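Local coordinates for protein beta-N-acetylhexosaminidase (Bacteroides fragilis, PDB 4PYS) that probably hydrolyses terminal non-reducing beta-linked N-acetylhexosamine units from glycans or glycoconjugates, at residues I18-G23 / R107-G112; W166-T169 / R175-I178; I358-W363 / L369-A374; L395-W398 / T402-R405. All blocks are in the same frame, centred on the assembly; numbering follows the deposited sequence.

Contact 1: residues I18-G23 / R107-G112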
loop_
_atom_site.group_PDB
_atom_site.type_symbol
_atom_site.label_atom_id
_atom_site.label_comp_id
_atom_site.label_asym_id
_atom_site.label_seq_id
_atom_site.Cartn_x
_atom_site.Cartn_y
_atom_site.Cartn_z
ATOM N N ILE A 18 -14.116 22.715 1.046
ATOM C CA ILE A 18 -14.345 23.173 -0.321
ATOM C C ILE A 18 -15.298 24.340 -0.287
ATOM O O ILE A 18 -16.414 24.209 0.213
ATOM C CB ILE A 18 -15.011 22.096 -1.185
ATOM C CG1 ILE A 18 -14.105 20.885 -1.342
ATOM C CG2 ILE A 18 -15.366 22.658 -2.551
ATOM C CD1 ILE A 18 -14.680 19.838 -2.288
ATOM N N GLU A 19 -14.868 25.477 -0.821
ATOM C CA GLU A 19 -15.721 26.668 -0.861
ATOM C C GLU A 19 -15.899 27.139 -2.295
ATOM O O GLU A 19 -14.985 27.731 -2.872
ATOM C CB GLU A 19 -15.107 27.800 -0.043
ATOM C CG GLU A 19 -14.947 27.507 1.435
ATOM C CD GLU A 19 -14.811 28.775 2.264
ATOM O OE1 GLU A 19 -15.775 29.122 2.986
ATOM O OE2 GLU A 19 -13.746 29.428 2.190
ATOM N N ARG A 20 -17.071 26.873 -2.867
ATOM C CA ARG A 20 -17.370 27.265 -4.241
ATOM C C ARG A 20 -17.446 28.778 -4.379
ATOM O O ARG A 20 -17.870 29.476 -3.456
ATOM C CB ARG A 20 -18.703 26.656 -4.683
ATOM C CG ARG A 20 -18.753 25.154 -4.578
ATOM C CD ARG A 20 -17.856 24.541 -5.623
ATOM N NE ARG A 20 -18.440 24.607 -6.963
ATOM C CZ ARG A 20 -19.077 23.594 -7.543
ATOM N NH1 ARG A 20 -19.211 22.439 -6.902
ATOM N NH2 ARG A 20 -19.578 23.728 -8.763
ATOM N N ALA A 21 -17.022 29.287 -5.530
ATOM C CA ALA A 21 -17.221 30.698 -5.857
ATOM C C ALA A 21 -17.855 30.806 -7.238
ATOM O O ALA A 21 -17.896 29.833 -7.989
ATOM C CB ALA A 21 -15.907 31.462 -5.797
ATOM N N ASP A 22 -18.356 31.988 -7.573
ATOM C CA ASP A 22 -18.992 32.179 -8.871
ATOM C C ASP A 22 -17.988 32.063 -10.020
ATOM O O ASP A 22 -16.833 32.476 -9.900
ATOM C CB ASP A 22 -19.709 33.533 -8.926
ATOM N N GLY A 23 -18.437 31.489 -11.130
ATOM C CA GLY A 23 -17.648 31.495 -12.344
ATOM C C GLY A 23 -16.853 30.232 -12.581
ATOM O O GLY A 23 -16.946 29.256 -11.827
ATOM N N ARG A 107 -7.493 16.875 -11.242
ATOM C CA ARG A 107 -7.960 15.859 -12.193
ATOM C C ARG A 107 -9.461 15.651 -12.097
ATOM O O ARG A 107 -10.151 15.548 -13.116
ATOM C CB ARG A 107 -7.316 14.508 -11.888
ATOM C CG ARG A 107 -5.916 14.319 -12.373
ATOM C CD ARG A 107 -5.450 12.916 -11.975
ATOM N NE ARG A 107 -6.005 11.857 -12.820
ATOM C CZ ARG A 107 -5.817 10.558 -12.585
ATOM N NH1 ARG A 107 -5.111 10.179 -11.527
ATOM N NH2 ARG A 107 -6.322 9.644 -13.403
ATOM N N GLN A 108 -9.960 15.564 -10.863
ATOM C CA GLN A 108 -11.378 15.319 -10.624
ATOM C C GLN A 108 -12.224 16.584 -10.658
ATOM O O GLN A 108 -13.438 16.510 -10.827
ATOM C CB GLN A 108 -11.571 14.605 -9.284
ATOM C CG GLN A 108 -11.012 13.196 -9.305
ATOM C CD GLN A 108 -11.307 12.422 -8.040
ATOM O OE1 GLN A 108 -12.391 12.538 -7.462
ATOM N NE2 GLN A 108 -10.345 11.625 -7.602
ATOM N N TRP A 109 -11.590 17.741 -10.501
ATOM C CA TRP A 109 -12.325 18.993 -10.449
ATOM C C TRP A 109 -12.626 19.526 -11.854
ATOM O O TRP A 109 -13.596 20.248 -12.054
ATOM C CB TRP A 109 -11.556 20.027 -9.607
ATOM C CG TRP A 109 -12.376 21.227 -9.240
ATOM C CD1 TRP A 109 -12.218 22.507 -9.698
ATOM C CD2 TRP A 109 -13.485 21.259 -8.332
ATOM N NE1 TRP A 109 -13.165 23.330 -9.132
ATOM C CE2 TRP A 109 -13.959 22.585 -8.295
ATOM C CE3 TRP A 109 -14.128 20.290 -7.550
ATOM C CZ2 TRP A 109 -15.053 22.969 -7.498
ATOM C CZ3 TRP A 109 -15.207 20.671 -6.762
ATOM C CH2 TRP A 109 -15.660 21.995 -6.744
ATOM N N ASN A 110 -11.787 19.165 -12.821
ATOM C CA ASN A 110 -12.045 19.482 -14.223
ATOM C C ASN A 110 -13.423 18.953 -14.634
ATOM O O ASN A 110 -13.734 17.784 -14.380
ATOM C CB ASN A 110 -10.950 18.836 -15.081
ATOM C CG ASN A 110 -11.199 18.985 -16.569
ATOM O OD1 ASN A 110 -11.761 19.980 -17.022
ATOM N ND2 ASN A 110 -10.786 17.982 -17.341
ATOM N N THR A 111 -14.254 19.796 -15.249
ATOM C CA THR A 111 -15.617 19.372 -15.579
ATOM C C THR A 111 -15.644 18.326 -16.692
ATOM O O THR A 111 -16.532 17.468 -16.731
ATOM C CB THR A 111 -16.510 20.540 -16.013
ATOM O OG1 THR A 111 -16.194 20.908 -17.361
ATOM C CG2 THR A 111 -16.339 21.736 -15.093
ATOM N N GLY A 112 -14.679 18.407 -17.605
ATOM C CA GLY A 112 -14.660 17.527 -18.762
ATOM C C GLY A 112 -15.786 17.850 -19.732
ATOM O O GLY A 112 -16.144 17.029 -20.576
#
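Trp109, in the last turn of helix 96-109, spans the gap to Ile18 and Arg20 of strand 17-21; the backbones stay well apart, with 11.1 Å between the CA atoms of Ile18 and Trp109. One residue earlier, Gln108 directs OE1 to the backbone N of Met12, tying the helix end to the chain ahead of the strand. At Trp109 itself, chi1 of -167° sets the indole anti to the main-chain nitrogen, and its six-membered ring leads toward the strand. Arg20 folds back at chi2 and chi3 to meet that ring: its CD lies at the indole edge, in the ring plane, 3.5 Å from Trp109 CH2. The guanidinium does not stack, because its plane is turned 80° from the indole; instead Trp109 CZ2 stands over one guanidinium face, displaced toward its rim. Here a helix packs on the antiparallel part of the mixed sheet in the family 20 domain 2, where strand 17-21 pairs with strand 117-126. Ile18 adds a looser apolar touch, CG2 to Trp109 CH2 at 4.3 Å. The buried indole N-H of Trp109 is satisfied by Pro120 O.

Contact 2: residues W166-T169 / R175-I178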
loop_
_atom_site.group_PDB
_atom_site.type_symbol
_atom_site.label_atom_id
_atom_site.label_comp_id
_atom_site.label_asym_id
_atom_site.label_seq_id
_atom_site.Cartn_x
_atom_site.Cartn_y
_atom_site.Cartn_z
ATOM N N TRP A 166 4.269 -3.922 -1.241
ATOM C CA TRP A 166 4.451 -4.898 -2.310
ATOM C C TRP A 166 4.863 -6.238 -1.696
ATOM O O TRP A 166 5.999 -6.403 -1.261
ATOM C CB TRP A 166 5.537 -4.402 -3.279
ATOM C CG TRP A 166 5.486 -5.010 -4.656
ATOM C CD1 TRP A 166 4.560 -5.893 -5.137
ATOM C CD2 TRP A 166 6.408 -4.766 -5.728
ATOM N NE1 TRP A 166 4.857 -6.217 -6.452
ATOM C CE2 TRP A 166 5.983 -5.533 -6.834
ATOM C CE3 TRP A 166 7.556 -3.978 -5.856
ATOM C CZ2 TRP A 166 6.677 -5.544 -8.057
ATOM C CZ3 TRP A 166 8.239 -3.977 -7.071
ATOM C CH2 TRP A 166 7.801 -4.765 -8.152
ATOM N N HIS A 167 3.919 -7.173 -1.635
ATOM C CA HIS A 167 4.132 -8.466 -0.999
ATOM C C HIS A 167 4.785 -9.342 -2.057
ATOM O O HIS A 167 4.104 -9.883 -2.927
ATOM C CB HIS A 167 2.777 -9.035 -0.541
ATOM C CG HIS A 167 2.874 -10.307 0.250
ATOM N ND1 HIS A 167 3.068 -10.328 1.615
ATOM C CD2 HIS A 167 2.774 -11.603 -0.133
ATOM C CE1 HIS A 167 3.108 -11.582 2.036
ATOM N NE2 HIS A 167 2.932 -12.376 0.992
ATOM N N LEU A 168 6.110 -9.463 -1.981
ATOM C CA LEU A 168 6.929 -9.999 -3.066
ATOM C C LEU A 168 7.348 -11.449 -2.907
ATOM O O LEU A 168 7.848 -12.051 -3.857
ATOM C CB LEU A 168 8.210 -9.162 -3.205
ATOM C CG LEU A 168 8.020 -7.809 -3.877
ATOM C CD1 LEU A 168 9.125 -6.846 -3.429
ATOM C CD2 LEU A 168 8.051 -7.992 -5.378
ATOM N N THR A 169 7.191 -12.012 -1.713
ATOM C CA THR A 169 7.674 -13.370 -1.481
ATOM C C THR A 169 6.618 -14.176 -0.766
ATOM O O THR A 169 5.945 -13.678 0.135
ATOM C CB THR A 169 8.961 -13.396 -0.629
ATOM O OG1 THR A 169 8.643 -13.023 0.720
ATOM C CG2 THR A 169 10.006 -12.436 -1.203
ATOM N N ARG A 175 9.528 -13.402 -5.864
ATOM C CA ARG A 175 9.528 -12.614 -7.094
ATOM C C ARG A 175 10.466 -11.419 -7.111
ATOM O O ARG A 175 10.430 -10.630 -8.060
ATOM C CB ARG A 175 8.095 -12.176 -7.441
ATOM C CG ARG A 175 7.142 -13.354 -7.434
ATOM C CD ARG A 175 6.032 -13.262 -8.465
ATOM N NE ARG A 175 5.013 -14.249 -8.127
ATOM C CZ ARG A 175 4.948 -15.463 -8.651
ATOM N NH1 ARG A 175 5.816 -15.836 -9.587
ATOM N NH2 ARG A 175 3.998 -16.301 -8.256
ATOM N N ILE A 176 11.317 -11.281 -6.092
ATOM C CA ILE A 176 12.237 -10.147 -6.067
ATOM C C ILE A 176 13.646 -10.629 -6.391
ATOM O O ILE A 176 14.182 -11.504 -5.707
ATOM C CB ILE A 176 12.154 -9.338 -4.735
ATOM C CG1 ILE A 176 13.143 -8.174 -4.754
ATOM C CG2 ILE A 176 12.370 -10.230 -3.527
ATOM C CD1 ILE A 176 12.767 -7.103 -5.749
ATOM N N GLU A 177 14.220 -10.107 -7.473
ATOM C CA GLU A 177 15.554 -10.536 -7.892
ATOM C C GLU A 177 16.619 -10.095 -6.895
ATOM O O GLU A 177 16.688 -8.915 -6.525
ATOM C CB GLU A 177 15.898 -10.007 -9.292
ATOM C CG GLU A 177 17.270 -10.482 -9.772
ATOM C CD GLU A 177 17.659 -9.960 -11.144
ATOM O OE1 GLU A 177 17.550 -8.741 -11.387
ATOM O OE2 GLU A 177 18.097 -10.777 -11.978
ATOM N N ILE A 178 17.440 -11.055 -6.471
ATOM C CA ILE A 178 18.567 -10.816 -5.575
ATOM C C ILE A 178 19.796 -11.326 -6.315
ATOM O O ILE A 178 19.920 -12.528 -6.542
ATOM C CB ILE A 178 18.427 -11.597 -4.246
ATOM C CG1 ILE A 178 17.104 -11.264 -3.536
ATOM C CG2 ILE A 178 19.619 -11.313 -3.332
ATOM C CD1 ILE A 178 16.877 -9.774 -3.269
#
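Leu168 and Ile176 turn their CB atoms toward each other and meet at an oblique angle, with Leu168 CD1 4.1 Å from Ile176 CB. The two methyl branches of Leu168 have different tasks. While CD1 faces Ile176, CD2 sits 3.5 Å above the Trp166 indole plane, over the ring centre, so that the leucine is wedged between an aromatic face and an aliphatic branch. Thr169 crosses Ile176 at a slant and offers its methyl: Thr169 CG2 lies 4.0 Å from Ile176 CG2. Its hydroxyl is used elsewhere, accepting a bond from Asp225 N. A single hydrogen bond joins the backbones, Arg175 N to Leu168 O at 2.9 Å, and the donor approaches almost in line with the carbonyl (C=O...N 169°). Arg175 lays CB 3.6 Å from Leu168 O, then bends at chi2 (-146°) and leads its guanidinium away to the carbonyl oxygens of Gly199 and Gln197. Ile176 also touches Met280 and Val206, side chains of two surrounding helices. The backbone bond lies next to the antiparallel pairing of strands 163-170 and 173-174, consistent with a short continuation of that hairpin, which extends from a parallel strand of the (beta/alpha)8 barrel characteristic of family 20 catalytic domains.

Contact 3: residues I358-W363 / L369-A374. With FMT (formic acid), chain I.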
loop_
_atom_site.group_PDB
_atom_site.type_symbol
_atom_site.label_atom_id
_atom_site.label_comp_id
_atom_site.label_asym_id
_atom_site.label_seq_id
_atom_site.Cartn_x
_atom_site.Cartn_y
_atom_site.Cartn_z
ATOM N N ILE A 358 4.100 -2.523 14.016
ATOM C CA ILE A 358 3.198 -3.675 14.003
ATOM C C ILE A 358 2.005 -3.459 13.069
ATOM O O ILE A 358 1.298 -2.456 13.179
ATOM C CB ILE A 358 2.664 -3.966 15.427
ATOM C CG1 ILE A 358 3.822 -4.312 16.376
ATOM C CG2 ILE A 358 1.638 -5.085 15.395
ATOM C CD1 ILE A 358 4.641 -5.525 15.956
ATOM N N GLN A 359 1.771 -4.398 12.157
ATOM C CA GLN A 359 0.611 -4.303 11.280
ATOM C C GLN A 359 -0.483 -5.211 11.822
ATOM O O GLN A 359 -0.367 -6.436 11.792
ATOM C CB GLN A 359 0.961 -4.662 9.834
ATOM C CG GLN A 359 -0.194 -4.402 8.870
ATOM C CD GLN A 359 0.267 -4.205 7.434
ATOM O OE1 GLN A 359 1.418 -4.481 7.095
ATOM N NE2 GLN A 359 -0.635 -3.731 6.586
ATOM N N TRP A 360 -1.519 -4.580 12.364
ATOM C CA TRP A 360 -2.612 -5.255 13.056
ATOM C C TRP A 360 -3.608 -5.753 12.019
ATOM O O TRP A 360 -4.134 -4.956 11.240
ATOM C CB TRP A 360 -3.261 -4.244 14.006
ATOM C CG TRP A 360 -4.561 -4.646 14.641
ATOM C CD1 TRP A 360 -4.928 -5.884 15.094
ATOM C CD2 TRP A 360 -5.669 -3.781 14.891
ATOM N NE1 TRP A 360 -6.210 -5.831 15.612
ATOM C CE2 TRP A 360 -6.682 -4.551 15.497
ATOM C CE3 TRP A 360 -5.903 -2.422 14.654
ATOM C CZ2 TRP A 360 -7.917 -4.001 15.873
ATOM C CZ3 TRP A 360 -7.131 -1.879 15.027
ATOM C CH2 TRP A 360 -8.118 -2.670 15.627
ATOM N N TRP A 361 -3.861 -7.062 11.986
ATOM C CA TRP A 361 -4.648 -7.617 10.874
ATOM C C TRP A 361 -5.752 -8.621 11.233
ATOM O O TRP A 361 -6.785 -8.658 10.562
ATOM C CB TRP A 361 -3.729 -8.249 9.820
ATOM C CG TRP A 361 -3.174 -9.580 10.243
ATOM C CD1 TRP A 361 -2.006 -9.806 10.918
ATOM C CD2 TRP A 361 -3.750 -10.873 9.989
ATOM N NE1 TRP A 361 -1.829 -11.164 11.111
ATOM C CE2 TRP A 361 -2.885 -11.836 10.548
ATOM C CE3 TRP A 361 -4.914 -11.306 9.343
ATOM C CZ2 TRP A 361 -3.153 -13.213 10.485
ATOM C CZ3 TRP A 361 -5.180 -12.671 9.284
ATOM C CH2 TRP A 361 -4.304 -13.605 9.849
ATOM N N ASN A 362 -5.545 -9.457 12.246
ATOM C CA ASN A 362 -6.507 -10.541 12.459
ATOM C C ASN A 362 -7.624 -10.211 13.450
ATOM O O ASN A 362 -7.682 -10.773 14.542
ATOM C CB ASN A 362 -5.809 -11.853 12.842
ATOM C CG ASN A 362 -6.702 -13.062 12.642
ATOM O OD1 ASN A 362 -7.885 -12.927 12.319
ATOM N ND2 ASN A 362 -6.143 -14.251 12.832
ATOM N N TRP A 363 -8.513 -9.304 13.049
ATOM C CA TRP A 363 -9.691 -8.971 13.850
ATOM C C TRP A 363 -10.586 -10.191 14.028
ATOM O O TRP A 363 -11.030 -10.494 15.143
ATOM C CB TRP A 363 -10.488 -7.855 13.171
ATOM C CG TRP A 363 -11.791 -7.567 13.864
ATOM C CD1 TRP A 363 -13.019 -8.088 13.562
ATOM C CD2 TRP A 363 -11.991 -6.693 14.979
ATOM N NE1 TRP A 363 -13.970 -7.588 14.422
ATOM C CE2 TRP A 363 -13.362 -6.728 15.301
ATOM C CE3 TRP A 363 -11.143 -5.882 15.735
ATOM C CZ2 TRP A 363 -13.903 -5.979 16.349
ATOM C CZ3 TRP A 363 -11.684 -5.134 16.770
ATOM C CH2 TRP A 363 -13.049 -5.188 17.068
ATOM N N LEU A 369 -6.206 -7.839 19.852
ATOM C CA LEU A 369 -5.071 -8.343 20.631
ATOM C C LEU A 369 -3.739 -7.701 20.226
ATOM O O LEU A 369 -2.974 -7.266 21.081
ATOM C CB LEU A 369 -4.967 -9.874 20.544
ATOM C CG LEU A 369 -3.834 -10.521 21.357
ATOM C CD1 LEU A 369 -3.910 -10.095 22.812
ATOM C CD2 LEU A 369 -3.872 -12.033 21.254
ATOM N N ALA A 370 -3.466 -7.632 18.927
ATOM C CA ALA A 370 -2.186 -7.087 18.469
ATOM C C ALA A 370 -2.087 -5.597 18.753
ATOM O O ALA A 370 -1.022 -5.090 19.121
ATOM C CB ALA A 370 -1.991 -7.341 16.997
ATOM N N LEU A 371 -3.193 -4.896 18.551
ATOM C CA LEU A 371 -3.261 -3.482 18.870
ATOM C C LEU A 371 -2.959 -3.273 20.352
ATOM O O LEU A 371 -2.165 -2.408 20.719
ATOM C CB LEU A 371 -4.651 -2.931 18.542
ATOM C CG LEU A 371 -4.905 -1.500 19.013
ATOM C CD1 LEU A 371 -3.975 -0.568 18.296
ATOM C CD2 LEU A 371 -6.349 -1.078 18.781
ATOM N N LYS A 372 -3.591 -4.073 21.206
ATOM C CA LYS A 372 -3.386 -3.948 22.650
ATOM C C LYS A 372 -1.947 -4.247 23.086
ATOM O O LYS A 372 -1.396 -3.553 23.940
ATOM C CB LYS A 372 -4.376 -4.828 23.422
ATOM C CG LYS A 372 -5.771 -4.222 23.548
ATOM C CD LYS A 372 -6.610 -4.904 24.632
ATOM C CE LYS A 372 -7.313 -6.163 24.126
ATOM N NZ LYS A 372 -6.476 -7.392 24.238
ATOM N N ASN A 373 -1.331 -5.271 22.507
ATOM C CA ASN A 373 0.035 -5.618 22.901
ATOM C C ASN A 373 1.074 -4.658 22.327
ATOM O O ASN A 373 2.114 -4.414 22.936
ATOM C CB ASN A 373 0.356 -7.067 22.539
ATOM C CG ASN A 373 -0.377 -8.054 23.424
ATOM O OD1 ASN A 373 -1.053 -7.658 24.370
ATOM N ND2 ASN A 373 -0.247 -9.341 23.124
ATOM N N ALA A 374 0.784 -4.111 21.152
ATOM C CA ALA A 374 1.653 -3.096 20.571
ATOM C C ALA A 374 1.698 -1.838 21.444
ATOM O O ALA A 374 2.769 -1.269 21.649
ATOM C CB ALA A 374 1.220 -2.762 19.158
HETATM C C FMT I . -3.082 -9.154 14.558
HETATM O O1 FMT I . -3.684 -10.195 14.339
HETATM O O2 FMT I . -2.196 -8.718 13.835
#
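Trp360 and Leu371 form the dense centre of this contact, the leucine standing over one face of the indole. Leu371 CB is 4.0 Å from the centroid of the Trp360 six-membered ring and only 15° off its normal, a CH-pi contact, while Leu371 CD2 reaches outward to Trp360 CZ3 at 3.9 Å. A chi1 of 169° puts the indole anti to the backbone N and beneath the helix; its rotation is further fixed by the bond from NE1 to Arg367 O. Ala370 CB meets Trp360 CD1 at 3.8 Å, and one helical turn later Ala374 CB touches Ile358 CG1 at 4.1 Å. Small alanines thus face the strand where the axes of 358-360 and 369-374 approach to 8.2 Å, at 150° between their N-to-C directions, as expected where a helix of a beta-alpha-beta crossover returns along its barrel strand. The packing thins beyond the strand end, at partly exposed Trp361 and Asn362. There a formate fits between two backbone N-H groups, Ala370 CB and the Trp360 edge: Trp361 N binds its O2 at 3.0 Å and Asn362 N binds O1 at 2.9 Å, with Tyr346 OH as a further partner. The two segments therefore adhere by apolar packing, whereas the adjoining N-H groups make a polar site suited to a carboxylate, although this formate probably came from the crystallisation liquor.

Contact 4: residues L395-W398 / T402-R405. With FMT (formic acid), chain H.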
loop_
_atom_site.group_PDB
_atom_site.type_symbol
_atom_site.label_atom_id
_atom_site.label_comp_id
_atom_site.label_asym_id
_atom_site.label_seq_id
_atom_site.Cartn_x
_atom_site.Cartn_y
_atom_site.Cartn_z
ATOM N N LEU A 395 -17.997 -10.293 -1.894
ATOM C CA LEU A 395 -19.269 -9.911 -1.274
ATOM C C LEU A 395 -20.173 -11.116 -1.017
ATOM O O LEU A 395 -21.086 -11.046 -0.185
ATOM C CB LEU A 395 -20.013 -8.881 -2.125
ATOM C CG LEU A 395 -19.714 -7.405 -1.876
ATOM C CD1 LEU A 395 -18.320 -7.011 -2.392
ATOM C CD2 LEU A 395 -20.806 -6.553 -2.512
ATOM N N THR A 396 -19.934 -12.204 -1.752
ATOM C CA THR A 396 -20.685 -13.454 -1.590
ATOM C C THR A 396 -19.657 -14.580 -1.684
ATOM O O THR A 396 -18.584 -14.373 -2.240
ATOM C CB THR A 396 -21.774 -13.613 -2.681
ATOM O OG1 THR A 396 -21.186 -13.465 -3.980
ATOM C CG2 THR A 396 -22.872 -12.564 -2.512
ATOM N N PRO A 397 -19.963 -15.764 -1.122
ATOM C CA PRO A 397 -18.954 -16.830 -1.033
ATOM C C PRO A 397 -18.338 -17.254 -2.369
ATOM O O PRO A 397 -19.022 -17.303 -3.393
ATOM C CB PRO A 397 -19.735 -17.995 -0.411
ATOM C CG PRO A 397 -20.804 -17.329 0.401
ATOM C CD PRO A 397 -21.204 -16.119 -0.403
ATOM N N TRP A 398 -17.047 -17.571 -2.333
ATOM C CA TRP A 398 -16.298 -17.958 -3.518
ATOM C C TRP A 398 -15.098 -18.783 -3.087
ATOM O O TRP A 398 -14.238 -18.295 -2.357
ATOM C CB TRP A 398 -15.832 -16.719 -4.285
ATOM C CG TRP A 398 -14.975 -17.059 -5.463
ATOM C CD1 TRP A 398 -15.377 -17.633 -6.640
ATOM C CD2 TRP A 398 -13.567 -16.855 -5.576
ATOM N NE1 TRP A 398 -14.300 -17.785 -7.479
ATOM C CE2 TRP A 398 -13.175 -17.322 -6.845
ATOM C CE3 TRP A 398 -12.596 -16.326 -4.722
ATOM C CZ2 TRP A 398 -11.848 -17.267 -7.284
ATOM C CZ3 TRP A 398 -11.274 -16.270 -5.160
ATOM C CH2 TRP A 398 -10.916 -16.738 -6.428
ATOM N N THR A 402 -15.775 -18.454 2.676
ATOM C CA THR A 402 -17.155 -18.747 3.067
ATOM C C THR A 402 -17.841 -17.443 3.452
ATOM O O THR A 402 -17.252 -16.374 3.339
ATOM C CB THR A 402 -17.229 -19.702 4.274
ATOM O OG1 THR A 402 -16.646 -19.073 5.424
ATOM C CG2 THR A 402 -16.491 -20.994 3.983
ATOM N N GLN A 403 -19.084 -17.538 3.913
ATOM C CA GLN A 403 -19.830 -16.363 4.361
ATOM C C GLN A 403 -19.054 -15.535 5.385
ATOM O O GLN A 403 -19.121 -14.302 5.391
ATOM C CB GLN A 403 -21.164 -16.808 4.964
ATOM C CG GLN A 403 -22.062 -15.653 5.345
ATOM C CD GLN A 403 -22.443 -14.803 4.145
ATOM O OE1 GLN A 403 -22.701 -15.325 3.058
ATOM N NE2 GLN A 403 -22.478 -13.487 4.333
ATOM N N ALA A 404 -18.307 -16.217 6.245
ATOM C CA ALA A 404 -17.533 -15.550 7.295
ATOM C C ALA A 404 -16.448 -14.604 6.766
ATOM O O ALA A 404 -16.030 -13.677 7.470
ATOM C CB ALA A 404 -16.929 -16.581 8.241
ATOM N N ARG A 405 -15.974 -14.841 5.545
ATOM C CA ARG A 405 -14.982 -13.947 4.950
ATOM C C ARG A 405 -15.557 -13.245 3.728
ATOM O O ARG A 405 -15.012 -13.320 2.627
ATOM C CB ARG A 405 -13.679 -14.682 4.625
ATOM C CG ARG A 405 -12.962 -15.188 5.871
ATOM C CD ARG A 405 -11.526 -15.610 5.578
ATOM N NE ARG A 405 -11.476 -16.743 4.663
ATOM C CZ ARG A 405 -10.439 -17.026 3.878
ATOM N NH1 ARG A 405 -10.487 -18.073 3.068
ATOM N NH2 ARG A 405 -9.362 -16.255 3.896
HETATM C C FMT H . -7.854 -13.555 6.576
HETATM O O1 FMT H . -8.329 -13.489 7.707
HETATM O O2 FMT H . -8.247 -14.353 5.717
#
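The long loop between helices 386-389 and 409-415 doubles back on itself at the surface, bringing Pro397 against Thr402 and Gln403. The proline ring does the touching: Pro397 CG is 3.8 Å from Gln403 OE1, with the glutamine side chain slanting across the ring. On the backbone side, Pro397 CG lies 4.3 Å from Thr402 C. Gln403 gets there because CG extends anti to the backbone N (chi1 -175°) and the chain then bends at chi2 (62°), returning the amide toward Pro397. No hydrogen bond joins the two segments, and they bury just 131 Å² between them, a van der Waals touch at the exposed surface. Within 402-405, Arg405 N bonds to Thr402 O at 3.0 Å, the i to i+3 bond of a beta turn, and a weak bond from Ala404 N to Thr402 OG1 at 3.4 Å has the form of an ST turn. In the fold, this loop belongs to the connection from barrel strand 381-383 to strand 428-435. Past the turn, Arg405 bends at chi3 and divides its guanidinium between two partners: NH1 to Gly400 O within the same loop, and NH2 to a formate O2 at 2.9 Å, which lies at the guanidinium edge, in its plane. Asn386 ND2 also binds that formate, probably a molecule of the crystallisation liquor.

Contacts 2 and 3 are buried in the catalytic barrel and reach the same sheet, with centres about 25 Å apart: one joins a strand to the following loop through a backbone bond, the other seats a helix on its strand by apolar packing alone. Contact 4 is a surface contact of the same domain, about 24 Å from contact 3 between centres, and its segments scarcely grip each other. Contact 1 stands apart in domain 2, about 40 Å or more from the others between centres, and is partly buried, mixing an indole with an arginine. A formate is hydrogen-bonded by backbone N-H groups of contact 3 and another by a guanidinium of contact 4, each with a further partner outside.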